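Local coordinates for protein sucrose 6(F)-phosphate phosphorylase (Thermoanaerobacterium thermosaccharolyticum DSM 571, PDB 6S9V) that is a phosphorylase whose catalytic domain is of the alpha-amylase type, built on a TIM barrel, at residues Thr282-Ser287 / Ala327-Asp332. Numbering follows the deposited sequence.
Sequences TLINKS and AKEVVD
Glu-329 and Val-330 meet Ile-284 and Asn-285 where two helices outside the parallel eight-stranded barrel come together in this alpha-amylase-type (beta/alpha)8 fold. Helix 275-285 follows the sixth barrel strand, whereas helix 324-336 belongs to the long connection between the seventh and eighth. The contact is small, burying 160 Å² in all, and the closest CA atoms, those of Ile-284 and Val-330, are 7.8 Å apart. Side chains therefore bridge the gap.

Glu-329 makes the polar half of the contact. With CG anti to the backbone N (chi1 -177°), its chain reaches across to Asn-285, and a bend at chi2 brings the carboxylate up to the side-chain amide. The two groups face each other from the two helices with their planes only 21° apart, so they meet roughly in a common plane rather than stacked. Beside this pair, Ile-284 and Glu-329 run alongside each other in opposing senses, CG2 of Ile-284 lying 4.1 Å from OE2 of Glu-329, while Tyr-281 also touches Glu-329 from one helical turn earlier.

Val-330 supplies the apolar half and is buried. Besides reaching Ile-284, it packs on Phe-277, Leu-280 and Tyr-281, so one face of helix 275-285 receives it. Beyond Asn-285 the chain turns out of the helix at Lys-286, which has positive phi and whose NZ is hydrogen-bonded to the carbonyls of Leu-481 and Lys-482, in the connection between two strands of the separate antiparallel sheet. With chi2 near anti (169°), the chain of Ile-284 is extended and its CD1 lies 4.4 Å from CG1 of Val-330.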
loop_
_atom_site.group_PDB
_atom_site.type_symbol
_atom_site.label_atom_id
_atom_site.label_comp_id
_atom_site.label_asym_id
_atom_site.label_seq_id
_atom_site.Cartn_x
_atom_site.Cartn_y
_atom_site.Cartn_z
ATOM N N THR A 282 13.504 15.462 3.610
ATOM C CA THR A 282 14.903 15.523 3.210
ATOM C C THR A 282 15.112 16.524 2.082
ATOM O O THR A 282 16.039 17.344 2.121
ATOM C CB THR A 282 15.366 14.131 2.761
ATOM O OG1 THR A 282 15.240 13.192 3.843
ATOM C CG2 THR A 282 16.787 14.178 2.278
ATOM N N LEU A 283 14.263 16.455 1.057
ATOM C CA LEU A 283 14.431 17.279 -0.133
ATOM C C LEU A 283 13.952 18.705 0.093
ATOM O O LEU A 283 14.593 19.656 -0.376
ATOM C CB LEU A 283 13.690 16.633 -1.300
ATOM C CG LEU A 283 14.209 15.232 -1.624
ATOM C CD1 LEU A 283 13.253 14.501 -2.551
ATOM C CD2 LEU A 283 15.591 15.315 -2.244
ATOM N N ILE A 284 12.845 18.885 0.816
ATOM C CA ILE A 284 12.341 20.233 1.070
ATOM C C ILE A 284 13.326 21.027 1.922
ATOM O O ILE A 284 13.549 22.222 1.689
ATOM C CB ILE A 284 10.951 20.177 1.733
ATOM C CG1 ILE A 284 9.893 19.752 0.710
ATOM C CG2 ILE A 284 10.601 21.530 2.362
ATOM C CD1 ILE A 284 8.548 19.411 1.320
ATOM N N ASN A 285 13.928 20.384 2.923
ATOM C CA ASN A 285 14.798 21.062 3.877
ATOM C C ASN A 285 16.285 20.897 3.582
ATOM O O ASN A 285 17.110 21.470 4.298
ATOM C CB ASN A 285 14.489 20.558 5.289
ATOM C CG ASN A 285 13.078 20.881 5.719
ATOM O OD1 ASN A 285 12.302 19.998 6.074
ATOM N ND2 ASN A 285 12.740 22.156 5.694
ATOM N N LYS A 286 16.644 20.154 2.543
ATOM C CA LYS A 286 18.038 19.987 2.143
ATOM C C LYS A 286 18.883 19.486 3.308
ATOM O O LYS A 286 19.984 19.980 3.566
ATOM C CB LYS A 286 18.615 21.289 1.591
ATOM C CG LYS A 286 17.891 21.821 0.383
ATOM C CD LYS A 286 18.588 23.059 -0.156
ATOM C CE LYS A 286 17.801 23.686 -1.297
ATOM N NZ LYS A 286 17.705 22.791 -2.488
ATOM N N SER A 287 18.354 18.493 4.020
ATOM C CA SER A 287 19.048 17.920 5.164
ATOM C C SER A 287 18.868 16.413 5.157
ATOM O O SER A 287 17.743 15.921 5.031
ATOM C CB SER A 287 18.518 18.481 6.487
ATOM O OG SER A 287 19.016 17.711 7.573
ATOM N N ALA A 327 6.152 18.260 11.128
ATOM C CA ALA A 327 5.044 17.633 10.417
ATOM C C ALA A 327 4.190 18.698 9.730
ATOM O O ALA A 327 3.869 18.592 8.540
ATOM C CB ALA A 327 4.191 16.813 11.383
ATOM N N LYS A 328 3.834 19.745 10.468
ATOM C CA LYS A 328 3.005 20.794 9.891
ATOM C C LYS A 328 3.739 21.559 8.793
ATOM O O LYS A 328 3.116 21.966 7.803
ATOM C CB LYS A 328 2.543 21.748 10.991
ATOM C CG LYS A 328 1.365 22.606 10.585
ATOM C CD LYS A 328 0.854 23.454 11.732
ATOM C CE LYS A 328 -0.291 24.345 11.274
ATOM N NZ LYS A 328 -0.208 25.710 11.865
ATOM N N GLU A 329 5.054 21.756 8.934
ATOM C CA GLU A 329 5.816 22.413 7.879
ATOM C C GLU A 329 5.627 21.693 6.548
ATOM O O GLU A 329 5.277 22.313 5.538
ATOM C CB GLU A 329 7.305 22.466 8.242
ATOM C CG GLU A 329 8.166 23.205 7.201
ATOM C CD GLU A 329 9.468 22.489 6.845
ATOM O OE1 GLU A 329 9.693 21.344 7.297
ATOM O OE2 GLU A 329 10.279 23.081 6.102
ATOM N N VAL A 330 5.881 20.377 6.531
ATOM C CA VAL A 330 5.782 19.597 5.300
ATOM C C VAL A 330 4.336 19.522 4.821
ATOM O O VAL A 330 4.062 19.649 3.624
ATOM C CB VAL A 330 6.377 18.189 5.515
ATOM C CG1 VAL A 330 6.140 17.309 4.302
ATOM C CG2 VAL A 330 7.864 18.286 5.824
ATOM N N VAL A 331 3.393 19.311 5.742
ATOM C CA VAL A 331 1.981 19.231 5.370
ATOM C C VAL A 331 1.536 20.525 4.704
ATOM O O VAL A 331 0.927 20.515 3.626
ATOM C CB VAL A 331 1.125 18.916 6.610
ATOM C CG1 VAL A 331 -0.345 19.221 6.355
ATOM C CG2 VAL A 331 1.311 17.456 7.010
ATOM N N ASP A 332 1.837 21.656 5.340
ATOM C CA ASP A 332 1.420 22.949 4.808
ATOM C C ASP A 332 2.042 23.221 3.442
ATOM O O ASP A 332 1.393 23.798 2.563
ATOM C CB ASP A 332 1.782 24.056 5.795
ATOM C CG ASP A 332 0.870 24.086 7.015
ATOM O OD1 ASP A 332 -0.191 23.426 7.002
ATOM O OD2 ASP A 332 1.227 24.760 8.000
#